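Local coordinates for kojibiose phosphorylase (Gut metagenome, PDB 6W0P), which belongs to glycoside hydrolase family 65, whose members join an N-terminal beta-sandwich domain to a central (alpha/alpha)6-barrel catalytic domain and a small C-terminal domain, at residues S29-L35 with K114-D118; S142-D146 with F282-V286; T378-A382 with G393-P397; K465-F470 with A531-V536. All blocks are in the same frame, centred on the assembly; numbering follows the deposited sequence.

Overall arrangement
From the N terminus, contact 1 closes a 78-residue loop, setting the end of helix 26-32 against the end of strand 109-118. Contact 2 closes a 135-residue loop holding strands 152-161 to 245-256 and helix 263-277, laying the start of helix 282-300 on strand 135-145. Both reach one ten-stranded sheet and touch where Leu35 packs on Leu145. Across the chain's centre, in the helical catalytic domain, contact 3 closes a ten-residue loop, bringing the chain that leaves helix 379-388 back to its first turn, and contact 4 closes a 60-residue loop between strand 468-469 and the end of helix 522-534; the centres of contacts 3 and 4 lie about 24 Å apart. All are in series, none nested or crossing.

Contact 1 of 4, residues S29-L35 with K114-D118; sequences SESIFSL and KRILD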
loop_
_atom_site.group_PDB
_atom_site.type_symbol
_atom_site.label_atom_id
_atom_site.label_comp_id
_atom_site.label_asym_id
_atom_site.label_seq_id
_atom_site.Cartn_x
_atom_site.Cartn_y
_atom_site.Cartn_z
ATOM N N SER A 29 -26.448 -20.405 -6.978
ATOM C CA SER A 29 -27.835 -20.643 -6.518
ATOM C C SER A 29 -27.960 -20.185 -5.063
ATOM O O SER A 29 -28.872 -19.406 -4.753
ATOM C CB SER A 29 -28.227 -22.087 -6.722
ATOM O OG SER A 29 -28.091 -22.457 -8.097
ATOM N N GLU A 30 -27.055 -20.612 -4.192
ATOM C CA GLU A 30 -26.995 -20.125 -2.791
ATOM C C GLU A 30 -27.193 -18.597 -2.764
ATOM O O GLU A 30 -27.930 -18.095 -1.875
ATOM C CB GLU A 30 -25.651 -20.462 -2.139
ATOM C CG GLU A 30 -25.453 -21.926 -1.783
ATOM C CD GLU A 30 -24.144 -22.233 -1.058
ATOM O OE1 GLU A 30 -23.232 -21.363 -1.050
ATOM O OE2 GLU A 30 -24.026 -23.350 -0.506
ATOM N N SER A 31 -26.523 -17.857 -3.653
ATOM C CA SER A 31 -26.553 -16.372 -3.637
ATOM C C SER A 31 -27.934 -15.885 -4.116
ATOM O O SER A 31 -28.607 -15.134 -3.403
ATOM C CB SER A 31 -25.425 -15.806 -4.467
ATOM O OG SER A 31 -24.157 -16.153 -3.929
ATOM N N ILE A 32 -28.364 -16.397 -5.257
ATOM C CA ILE A 32 -29.563 -15.934 -6.006
ATOM C C ILE A 32 -30.803 -16.183 -5.167
ATOM O O ILE A 32 -31.684 -15.299 -5.116
ATOM C CB ILE A 32 -29.636 -16.628 -7.380
ATOM C CG1 ILE A 32 -28.538 -16.095 -8.303
ATOM C CG2 ILE A 32 -31.031 -16.487 -7.977
ATOM C CD1 ILE A 32 -28.468 -16.781 -9.648
ATOM N N PHE A 33 -30.869 -17.354 -4.546
ATOM C CA PHE A 33 -32.080 -17.827 -3.837
ATOM C C PHE A 33 -32.054 -17.369 -2.377
ATOM O O PHE A 33 -32.877 -17.861 -1.609
ATOM C CB PHE A 33 -32.199 -19.344 -3.959
ATOM C CG PHE A 33 -32.636 -19.837 -5.312
ATOM C CD1 PHE A 33 -31.747 -19.897 -6.371
ATOM C CD2 PHE A 33 -33.923 -20.295 -5.509
ATOM C CE1 PHE A 33 -32.143 -20.388 -7.610
ATOM C CE2 PHE A 33 -34.329 -20.743 -6.759
ATOM C CZ PHE A 33 -33.428 -20.829 -7.799
ATOM N N SER A 34 -31.141 -16.470 -2.008
ATOM C CA SER A 34 -30.989 -15.947 -0.626
ATOM C C SER A 34 -32.312 -15.326 -0.165
ATOM O O SER A 34 -32.970 -14.604 -0.968
ATOM C CB SER A 34 -29.875 -14.926 -0.517
ATOM O OG SER A 34 -28.597 -15.509 -0.757
ATOM N N LEU A 35 -32.666 -15.564 1.099
ATOM C CA LEU A 35 -33.770 -14.844 1.781
ATOM C C LEU A 35 -33.161 -13.755 2.665
ATOM O O LEU A 35 -31.991 -13.896 3.100
ATOM C CB LEU A 35 -34.589 -15.832 2.622
ATOM C CG LEU A 35 -35.270 -16.964 1.857
ATOM C CD1 LEU A 35 -36.064 -17.845 2.813
ATOM C CD2 LEU A 35 -36.167 -16.410 0.781
ATOM N N LYS A 114 -35.888 -29.997 -7.724
ATOM C CA LYS A 114 -36.449 -28.700 -8.163
ATOM C C LYS A 114 -36.261 -27.726 -7.002
ATOM O O LYS A 114 -36.580 -28.120 -5.874
ATOM C CB LYS A 114 -37.901 -28.908 -8.610
ATOM C CG LYS A 114 -38.634 -27.660 -9.057
ATOM C CD LYS A 114 -39.944 -27.989 -9.751
ATOM C CE LYS A 114 -40.605 -26.800 -10.421
ATOM N NZ LYS A 114 -41.375 -27.209 -11.626
ATOM N N ARG A 115 -35.686 -26.556 -7.284
ATOM C CA ARG A 115 -35.472 -25.427 -6.338
ATOM C C ARG A 115 -36.382 -24.265 -6.763
ATOM O O ARG A 115 -36.351 -23.910 -7.960
ATOM C CB ARG A 115 -34.006 -24.994 -6.390
ATOM C CG ARG A 115 -33.518 -24.324 -5.123
ATOM C CD ARG A 115 -32.274 -23.482 -5.314
ATOM N NE ARG A 115 -31.119 -24.246 -5.755
ATOM C CZ ARG A 115 -30.027 -24.510 -5.042
ATOM N NH1 ARG A 115 -29.885 -24.098 -3.797
ATOM N NH2 ARG A 115 -29.053 -25.198 -5.598
ATOM N N ILE A 116 -37.155 -23.696 -5.839
ATOM C CA ILE A 116 -38.136 -22.608 -6.138
ATOM C C ILE A 116 -37.981 -21.464 -5.140
ATOM O O ILE A 116 -38.028 -21.709 -3.931
ATOM C CB ILE A 116 -39.578 -23.130 -6.124
ATOM C CG1 ILE A 116 -39.741 -24.313 -7.075
ATOM C CG2 ILE A 116 -40.546 -22.002 -6.449
ATOM C CD1 ILE A 116 -41.061 -25.042 -6.941
ATOM N N LEU A 117 -37.835 -20.237 -5.636
ATOM C CA LEU A 117 -38.024 -19.020 -4.812
ATOM C C LEU A 117 -39.308 -18.374 -5.330
ATOM O O LEU A 117 -39.382 -18.074 -6.535
ATOM C CB LEU A 117 -36.791 -18.125 -4.931
ATOM C CG LEU A 117 -36.924 -16.728 -4.313
ATOM C CD1 LEU A 117 -37.080 -16.811 -2.812
ATOM C CD2 LEU A 117 -35.734 -15.855 -4.653
ATOM N N ASP A 118 -40.321 -18.232 -4.485
ATOM C CA ASP A 118 -41.586 -17.571 -4.897
ATOM C C ASP A 118 -41.482 -16.076 -4.572
ATOM O O ASP A 118 -41.482 -15.710 -3.401
ATOM C CB ASP A 118 -42.794 -18.231 -4.239
ATOM C CG ASP A 118 -44.081 -17.886 -4.952
ATOM O OD1 ASP A 118 -44.209 -16.707 -5.346
ATOM O OD2 ASP A 118 -44.926 -18.818 -5.132
HETATM O O HOH W 1 -27.377 -25.166 -8.385
#
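Phe33, the first residue to leave the helical path after helix 26-32, sets its ring against side chains rising from strand 109-118. Apolar packing makes up most of the contact. Arg115 CD lies 3.5 Å from the centroid of the Phe33 ring and only 6° off its normal, a CH-pi contact squarely over one face. Leu117 CB approaches the same ring on a slant, 3.6 Å from Phe33 CD2, while the backbone at Ile116 C faces the ring edge. Farther along, Leu117 CD1 meets Leu35 CD2 at 3.7 Å as the two leucines run past each other in opposite directions.

The charged end of Arg115 adds a second flat group. A bend at chi3 (-62°) carries its guanidinium beyond the ring to Ser29, whose CB rests over one face, 3.4 Å from Arg115 NH2. Guanidinium and phenyl planes are 40° apart, and Arg115 CZ stays 5.4 Å from the Phe33 centroid, leaving at most a weak cation-pi attraction.

Polar links run around this apolar centre. One water lies 2.8 Å from Ser29 OG and accepts a weak bond from Arg115 NH2 at 3.3 Å. Ser29 OG also bonds to Tyr8, and Arg115 is paired with Glu18 of strand 15-19 and bonded to Tyr124. In this buried cation NE, NH1 and NH2 each have a polar partner, the bond from NH2 to the water being weak, while CD packs on the phenyl ring and one flat guanidinium face accepts Ser29 CB; its charge is probably balanced largely by Glu18.

Contact 2 of 4, residues S142-D146 with F282-V286; sequences SRLLD and FADLV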
loop_
_atom_site.group_PDB
_atom_site.type_symbol
_atom_site.label_atom_id
_atom_site.label_comp_id
_atom_site.label_asym_id
_atom_site.label_seq_id
_atom_site.Cartn_x
_atom_site.Cartn_y
_atom_site.Cartn_z
ATOM N N SER A 142 -38.921 -26.594 3.017
ATOM C CA SER A 142 -39.533 -25.267 2.794
ATOM C C SER A 142 -39.002 -24.314 3.865
ATOM O O SER A 142 -38.839 -24.768 5.014
ATOM C CB SER A 142 -41.037 -25.392 2.789
ATOM O OG SER A 142 -41.448 -26.365 1.831
ATOM N N ARG A 143 -38.672 -23.071 3.499
ATOM C CA ARG A 143 -38.322 -22.053 4.517
ATOM C C ARG A 143 -38.741 -20.628 4.128
ATOM O O ARG A 143 -38.933 -20.292 2.924
ATOM C CB ARG A 143 -36.851 -22.162 4.928
ATOM C CG ARG A 143 -35.827 -22.191 3.808
ATOM C CD ARG A 143 -34.511 -22.748 4.324
ATOM N NE ARG A 143 -33.378 -22.030 3.753
ATOM C CZ ARG A 143 -32.117 -22.465 3.703
ATOM N NH1 ARG A 143 -31.797 -23.649 4.184
ATOM N NH2 ARG A 143 -31.182 -21.711 3.142
ATOM N N LEU A 144 -38.873 -19.840 5.190
ATOM C CA LEU A 144 -39.359 -18.446 5.252
ATOM C C LEU A 144 -38.510 -17.687 6.274
ATOM O O LEU A 144 -38.204 -18.251 7.336
ATOM C CB LEU A 144 -40.806 -18.432 5.752
ATOM C CG LEU A 144 -41.899 -19.005 4.864
ATOM C CD1 LEU A 144 -43.185 -19.123 5.674
ATOM C CD2 LEU A 144 -42.157 -18.142 3.643
ATOM N N LEU A 145 -38.203 -16.430 5.990
ATOM C CA LEU A 145 -37.886 -15.422 7.018
ATOM C C LEU A 145 -39.126 -14.532 7.153
ATOM O O LEU A 145 -39.660 -14.105 6.118
ATOM C CB LEU A 145 -36.622 -14.655 6.614
ATOM C CG LEU A 145 -35.386 -15.506 6.330
ATOM C CD1 LEU A 145 -34.179 -14.630 6.041
ATOM C CD2 LEU A 145 -35.063 -16.440 7.486
ATOM N N ASP A 146 -39.617 -14.338 8.375
ATOM C CA ASP A 146 -40.826 -13.514 8.661
ATOM C C ASP A 146 -40.499 -12.062 8.308
ATOM O O ASP A 146 -39.541 -11.543 8.873
ATOM C CB ASP A 146 -41.248 -13.644 10.124
ATOM C CG ASP A 146 -42.664 -13.184 10.420
ATOM O OD1 ASP A 146 -43.074 -12.103 9.921
ATOM O OD2 ASP A 146 -43.348 -13.902 11.181
ATOM N N PHE A 282 -47.045 -23.370 9.279
ATOM C CA PHE A 282 -46.134 -22.925 8.197
ATOM C C PHE A 282 -46.992 -22.307 7.097
ATOM O O PHE A 282 -46.693 -21.184 6.696
ATOM C CB PHE A 282 -45.254 -24.074 7.690
ATOM C CG PHE A 282 -44.183 -23.638 6.722
ATOM C CD1 PHE A 282 -42.938 -23.221 7.174
ATOM C CD2 PHE A 282 -44.414 -23.657 5.353
ATOM C CE1 PHE A 282 -41.952 -22.827 6.278
ATOM C CE2 PHE A 282 -43.435 -23.249 4.456
ATOM C CZ PHE A 282 -42.206 -22.826 4.924
ATOM N N ALA A 283 -48.072 -22.979 6.687
ATOM C CA ALA A 283 -48.911 -22.554 5.540
ATOM C C ALA A 283 -49.456 -21.151 5.822
ATOM O O ALA A 283 -49.489 -20.349 4.873
ATOM C CB ALA A 283 -50.004 -23.562 5.234
ATOM N N ASP A 284 -49.834 -20.861 7.073
ATOM C CA ASP A 284 -50.404 -19.551 7.496
ATOM C C ASP A 284 -49.304 -18.492 7.535
ATOM O O ASP A 284 -49.609 -17.304 7.293
ATOM C CB ASP A 284 -51.128 -19.662 8.841
ATOM C CG ASP A 284 -52.581 -20.111 8.715
ATOM O OD1 ASP A 284 -53.064 -20.305 7.556
ATOM O OD2 ASP A 284 -53.230 -20.239 9.769
ATOM N N LEU A 285 -48.061 -18.896 7.796
ATOM C CA LEU A 285 -46.904 -17.961 7.812
ATOM C C LEU A 285 -46.475 -17.617 6.373
ATOM O O LEU A 285 -45.971 -16.516 6.161
ATOM C CB LEU A 285 -45.791 -18.591 8.649
ATOM C CG LEU A 285 -46.170 -18.693 10.119
ATOM C CD1 LEU A 285 -45.233 -19.587 10.895
ATOM C CD2 LEU A 285 -46.238 -17.303 10.734
ATOM N N VAL A 286 -46.699 -18.508 5.412
ATOM C CA VAL A 286 -46.513 -18.185 3.968
ATOM C C VAL A 286 -47.523 -17.080 3.607
ATOM O O VAL A 286 -47.109 -16.105 2.983
ATOM C CB VAL A 286 -46.660 -19.413 3.051
ATOM C CG1 VAL A 286 -46.476 -19.036 1.588
ATOM C CG2 VAL A 286 -45.702 -20.537 3.438
#
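Leu144 and Val286, with CA atoms 7.3 Å apart, mark where strand 142-145 and helix 282-286 pass, their axes 9.5 Å apart and their directions diverging by 49°. Ser142 and Leu144, alternate residues of the strand, direct their side chains at the helix, whereas Arg143 between them turns to the other face of the sheet, where it pairs with Asp47. Phe282 has CG anti to its backbone N (chi1 -172°), which sends the ring from the first turn of the helix against the strand. Its CZ atom comes to 3.5 Å from Ser142 CB and 3.8 Å from Leu144 CG, and Arg143 CA lies at the ring edge, in plane.

Leu144 is the side chain shared by all the helix residues that pack here. Its CD1 methyl stands over one face of Phe282, displaced toward the rim, 4.1 Å from the ring centroid. The same Leu144 CD1 touches Val286 CG2 at 3.7 Å, the two side chains meeting at about a right angle, and Leu285 CB at 4.0 Å. Beyond the strand's end, Asp146 forms a salt bridge with Lys288 of the helix and a hydrogen bond with Tyr154 of strand 152-161. Strands 123-132 and 152-161, which flank 135-145, and 245-256 beyond also touch Phe282: an alpha-on-beta layer in which helix 282-300 covers part of one face of the N-terminal domain's large antiparallel sheet.

Contact 3 of 4, residues T378-A382 with G393-P397; sequences TLEEA and GACFP
The ring of Phe396 carries the Ala382 CB methyl over the centre of one face, 3.9 Å from the centroid and 10° off the normal, a CH-pi contact. Leu379 CD2 and the carbonyl of Thr378 approach the same ring obliquely. In this part of the (alpha/alpha)6-barrel catalytic domain, the first turn of helix 379-388 is met by the loop that returns after the helix, so residues 393-397 fold back along it.

Further methyl contacts fill out the packing. Leu379 CD2 lies 3.6 Å from Ala394 CB and 3.9 Å from Phe396 CZ, touching the alanine and the ring with one branch. Ala382 CB is also 3.8 Å from Ala394 CB, so the small side chains let the two backbones draw close. The CG atom of Phe396 stands anti to its carbonyl carbon, beside the backbone N, and from there the ring reaches over the alanine. Helix 437-458 adds to this interior, with Ile451 against Phe396 and Glu450 beside Ala394, while Ser420 bonds to the backbone N of Phe396.

Polar pairing centres on one helix carbonyl. Cys395 N donates to Ala382 O across 2.8 Å with an N-H...O angle of 154°; the donor stands above the carbonyl plane, 52° out of it. Thr378 OG1 turns back to helix 365-376, where the carbonyls of Phe374, the stronger partner, and Arg375 are within bonding reach of its one proton. Two weaker CA-H...O contacts flank the backbone bond: Ala394 CA lies 3.6 Å from Ala382 O, and Ala382 CA approaches Cys395 O to the same 3.6 Å.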
loop_
_atom_site.group_PDB
_atom_site.type_symbol
_atom_site.label_atom_id
_atom_site.label_comp_id
_atom_site.label_asym_id
_atom_site.label_seq_id
_atom_site.Cartn_x
_atom_site.Cartn_y
_atom_site.Cartn_z
ATOM N N THR A 378 -24.002 6.940 13.314
ATOM C CA THR A 378 -22.547 6.656 13.160
ATOM C C THR A 378 -21.798 7.980 12.966
ATOM O O THR A 378 -20.654 7.934 12.478
ATOM C CB THR A 378 -22.257 5.675 12.010
ATOM O OG1 THR A 378 -23.041 6.028 10.864
ATOM C CG2 THR A 378 -22.540 4.247 12.414
ATOM N N LEU A 379 -22.403 9.102 13.367
ATOM C CA LEU A 379 -21.747 10.438 13.372
ATOM C C LEU A 379 -20.459 10.410 14.207
ATOM O O LEU A 379 -19.477 11.008 13.769
ATOM C CB LEU A 379 -22.704 11.509 13.913
ATOM C CG LEU A 379 -23.214 12.524 12.893
ATOM C CD1 LEU A 379 -24.019 13.632 13.580
ATOM C CD2 LEU A 379 -22.073 13.131 12.086
ATOM N N GLU A 380 -20.455 9.786 15.385
ATOM C CA GLU A 380 -19.281 9.860 16.301
ATOM C C GLU A 380 -18.083 9.173 15.623
ATOM O O GLU A 380 -16.958 9.745 15.636
ATOM C CB GLU A 380 -19.629 9.289 17.677
ATOM C CG GLU A 380 -20.526 10.224 18.468
ATOM C CD GLU A 380 -19.868 11.533 18.907
ATOM O OE1 GLU A 380 -18.661 11.511 19.252
ATOM O OE2 GLU A 380 -20.549 12.582 18.879
ATOM N N GLU A 381 -18.319 8.019 15.002
ATOM C CA GLU A 381 -17.287 7.271 14.226
ATOM C C GLU A 381 -16.744 8.138 13.085
ATOM O O GLU A 381 -15.521 8.092 12.841
ATOM C CB GLU A 381 -17.868 5.972 13.682
ATOM C CG GLU A 381 -18.114 4.942 14.768
ATOM C CD GLU A 381 -19.355 5.139 15.620
ATOM O OE1 GLU A 381 -20.229 5.980 15.275
ATOM O OE2 GLU A 381 -19.436 4.442 16.636
ATOM N N ALA A 382 -17.615 8.909 12.431
ATOM C CA ALA A 382 -17.254 9.779 11.293
ATOM C C ALA A 382 -16.385 10.939 11.802
ATOM O O ALA A 382 -15.494 11.418 11.046
ATOM C CB ALA A 382 -18.492 10.258 10.575
ATOM N N GLY A 393 -14.900 17.893 12.143
ATOM C CA GLY A 393 -16.233 17.544 11.623
ATOM C C GLY A 393 -16.353 16.043 11.398
ATOM O O GLY A 393 -15.776 15.267 12.187
ATOM N N ALA A 394 -17.131 15.635 10.396
ATOM C CA ALA A 394 -17.501 14.221 10.181
ATOM C C ALA A 394 -17.079 13.803 8.764
ATOM O O ALA A 394 -17.589 14.397 7.796
ATOM C CB ALA A 394 -18.977 14.019 10.423
ATOM N N CYS A 395 -16.125 12.871 8.677
ATOM C CA CYS A 395 -15.650 12.240 7.427
ATOM C C CYS A 395 -16.247 10.838 7.391
ATOM O O CYS A 395 -15.697 9.951 8.071
ATOM C CB CYS A 395 -14.134 12.180 7.355
ATOM S SG CYS A 395 -13.537 11.351 5.858
ATOM N N PHE A 396 -17.377 10.661 6.716
ATOM C CA PHE A 396 -18.034 9.339 6.606
ATOM C C PHE A 396 -17.140 8.429 5.768
ATOM O O PHE A 396 -16.582 8.832 4.739
ATOM C CB PHE A 396 -19.450 9.476 6.040
ATOM C CG PHE A 396 -20.459 9.948 7.045
ATOM C CD1 PHE A 396 -21.047 9.048 7.920
ATOM C CD2 PHE A 396 -20.788 11.285 7.140
ATOM C CE1 PHE A 396 -21.944 9.489 8.883
ATOM C CE2 PHE A 396 -21.672 11.724 8.111
ATOM C CZ PHE A 396 -22.254 10.826 8.977
ATOM N N PRO A 397 -16.996 7.153 6.175
ATOM C CA PRO A 397 -16.031 6.263 5.547
ATOM C C PRO A 397 -16.430 5.734 4.163
ATOM O O PRO A 397 -17.603 5.668 3.866
ATOM C CB PRO A 397 -15.955 5.121 6.572
ATOM C CG PRO A 397 -17.366 5.069 7.159
ATOM C CD PRO A 397 -17.733 6.526 7.286
#

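Contact 4 of 4, residues K465-F470 with A531-V536; sequences KTKFSF and ASRKMV
A single parallel beta bridge between Phe468 and Met535 joins strand 468-469, half of a small hairpin with strand 460-461, to the chain leaving helix 522-534. Phe468 bonds to both neighbours of Met535. Its N donates to Lys534 O at 3.2 Å, almost straight at 173° although the donor stands 69° out of the carbonyl plane. Its O accepts from Val536 N at 2.9 Å, with the donor nearly in line with the C=O bond.

Beneath the bridge, Ala531 CB sits over the centre of one face of the Phe468 ring, 3.4 Å from the centroid, a close CH-pi contact. Met535 works at the edge: bends at chi2 and chi3 fold its chain so that CE comes to 3.8 Å from Phe468 CD2, near the ring plane. That methyl also lies 4.1 Å from Phe470 CE1, and the sulfur makes Met-aromatic contacts with both rings. Val536 CG2 packs at 3.7 Å on Lys467 CB.

Toward the more exposed end, Lys534 stretches out beside Thr466 and its NZ donates to Lys465 O at 3.3 Å, in the carbonyl plane; Asp530 is a second, long and weak partner. A water donates to both Thr466 O and Lys534 O. Lys467 NZ forms a salt bridge with Asp554 of the second subunit, bringing this edge to the dimer interface. Around the buried end, Tyr461 stacks edge-to-face on Phe468, helix 437-458 supplies Leu455 to Phe470 and Leu456 to Ala531, and helix 487-504 holds Ser469 and Met535 alongside Asn490.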
loop_
_atom_site.group_PDB
_atom_site.type_symbol
_atom_site.label_atom_id
_atom_site.label_comp_id
_atom_site.label_asym_id
_atom_site.label_seq_id
_atom_site.Cartn_x
_atom_site.Cartn_y
_atom_site.Cartn_z
ATOM N N LYS A 465 -4.160 31.971 -1.863
ATOM C CA LYS A 465 -5.468 31.969 -1.150
ATOM C C LYS A 465 -6.581 32.654 -1.972
ATOM O O LYS A 465 -7.617 33.016 -1.375
ATOM C CB LYS A 465 -5.286 32.599 0.236
ATOM C CG LYS A 465 -4.372 31.819 1.173
ATOM C CD LYS A 465 -4.111 32.512 2.496
ATOM C CE LYS A 465 -3.649 31.564 3.584
ATOM N NZ LYS A 465 -4.796 30.857 4.208
ATOM N N THR A 466 -6.424 32.798 -3.288
ATOM C CA THR A 466 -7.476 33.311 -4.209
ATOM C C THR A 466 -8.402 32.169 -4.659
ATOM O O THR A 466 -9.419 32.484 -5.299
ATOM C CB THR A 466 -6.862 33.998 -5.438
ATOM O OG1 THR A 466 -6.076 33.034 -6.150
ATOM C CG2 THR A 466 -6.024 35.203 -5.056
ATOM N N LYS A 467 -8.065 30.902 -4.362
ATOM C CA LYS A 467 -8.889 29.725 -4.755
ATOM C C LYS A 467 -8.995 28.767 -3.570
ATOM O O LYS A 467 -8.076 28.767 -2.727
ATOM C CB LYS A 467 -8.286 28.963 -5.935
ATOM C CG LYS A 467 -7.696 29.790 -7.072
ATOM C CD LYS A 467 -6.910 28.906 -8.046
ATOM C CE LYS A 467 -6.304 29.621 -9.239
ATOM N NZ LYS A 467 -5.192 28.824 -9.825
ATOM N N PHE A 468 -10.109 28.035 -3.498
ATOM C CA PHE A 468 -10.369 26.942 -2.530
ATOM C C PHE A 468 -10.600 25.648 -3.327
ATOM O O PHE A 468 -11.287 25.691 -4.370
ATOM C CB PHE A 468 -11.551 27.297 -1.618
ATOM C CG PHE A 468 -11.712 26.398 -0.409
ATOM C CD1 PHE A 468 -11.056 26.674 0.779
ATOM C CD2 PHE A 468 -12.524 25.274 -0.454
ATOM C CE1 PHE A 468 -11.208 25.845 1.879
ATOM C CE2 PHE A 468 -12.688 24.463 0.654
ATOM C CZ PHE A 468 -12.025 24.744 1.817
ATOM N N SER A 469 -10.043 24.518 -2.876
ATOM C CA SER A 469 -10.277 23.216 -3.547
ATOM C C SER A 469 -10.015 22.051 -2.597
ATOM O O SER A 469 -9.849 22.286 -1.411
ATOM C CB SER A 469 -9.445 23.128 -4.791
ATOM O OG SER A 469 -9.843 22.025 -5.574
ATOM N N PHE A 470 -10.020 20.822 -3.123
ATOM C CA PHE A 470 -9.497 19.638 -2.425
ATOM C C PHE A 470 -8.287 19.195 -3.220
ATOM O O PHE A 470 -8.407 19.028 -4.434
ATOM C CB PHE A 470 -10.576 18.567 -2.246
ATOM C CG PHE A 470 -11.752 19.028 -1.416
ATOM C CD1 PHE A 470 -12.730 19.852 -1.956
ATOM C CD2 PHE A 470 -11.841 18.718 -0.071
ATOM C CE1 PHE A 470 -13.796 20.299 -1.187
ATOM C CE2 PHE A 470 -12.918 19.149 0.693
ATOM C CZ PHE A 470 -13.897 19.931 0.135
ATOM N N ALA A 531 -15.194 29.986 0.986
ATOM C CA ALA A 531 -14.735 28.735 0.323
ATOM C C ALA A 531 -15.710 28.388 -0.811
ATOM O O ALA A 531 -15.260 28.027 -1.920
ATOM C CB ALA A 531 -14.562 27.617 1.326
ATOM N N SER A 532 -17.003 28.617 -0.577
ATOM C CA SER A 532 -18.094 28.364 -1.547
ATOM C C SER A 532 -17.865 29.221 -2.787
ATOM O O SER A 532 -17.942 28.688 -3.893
ATOM C CB SER A 532 -19.427 28.626 -0.918
ATOM O OG SER A 532 -20.466 28.065 -1.697
ATOM N N ARG A 533 -17.568 30.504 -2.602
ATOM C CA ARG A 533 -17.389 31.481 -3.709
ATOM C C ARG A 533 -16.100 31.150 -4.474
ATOM O O ARG A 533 -16.072 31.300 -5.697
ATOM C CB ARG A 533 -17.363 32.918 -3.163
ATOM C CG ARG A 533 -18.688 33.385 -2.561
ATOM C CD ARG A 533 -18.792 34.892 -2.264
ATOM N NE ARG A 533 -17.586 35.435 -1.617
ATOM C CZ ARG A 533 -17.476 35.841 -0.343
ATOM N NH1 ARG A 533 -18.514 35.804 0.477
ATOM N NH2 ARG A 533 -16.311 36.276 0.110
ATOM N N LYS A 534 -15.037 30.746 -3.781
ATOM C CA LYS A 534 -13.700 30.600 -4.415
ATOM C C LYS A 534 -13.469 29.161 -4.890
ATOM O O LYS A 534 -12.423 28.923 -5.495
ATOM C CB LYS A 534 -12.611 31.051 -3.448
ATOM C CG LYS A 534 -12.579 32.556 -3.221
ATOM C CD LYS A 534 -11.445 32.969 -2.323
ATOM C CE LYS A 534 -11.356 34.467 -2.116
ATOM N NZ LYS A 534 -10.352 34.751 -1.063
ATOM N N MET A 535 -14.434 28.268 -4.686
ATOM C CA MET A 535 -14.293 26.831 -5.020
ATOM C C MET A 535 -13.931 26.705 -6.503
ATOM O O MET A 535 -14.644 27.271 -7.355
ATOM C CB MET A 535 -15.569 26.046 -4.708
ATOM C CG MET A 535 -15.420 24.555 -4.930
ATOM S SD MET A 535 -14.408 23.690 -3.710
ATOM C CE MET A 535 -15.483 23.874 -2.292
ATOM N N VAL A 536 -12.821 26.024 -6.777
ATOM C CA VAL A 536 -12.359 25.767 -8.159
ATOM C C VAL A 536 -13.382 24.828 -8.798
ATOM O O VAL A 536 -13.694 23.789 -8.178
ATOM C CB VAL A 536 -10.951 25.158 -8.192
ATOM C CG1 VAL A 536 -10.561 24.805 -9.616
ATOM C CG2 VAL A 536 -9.921 26.077 -7.561
HETATM O O HOH W 2 -11.796 31.351 -7.208
#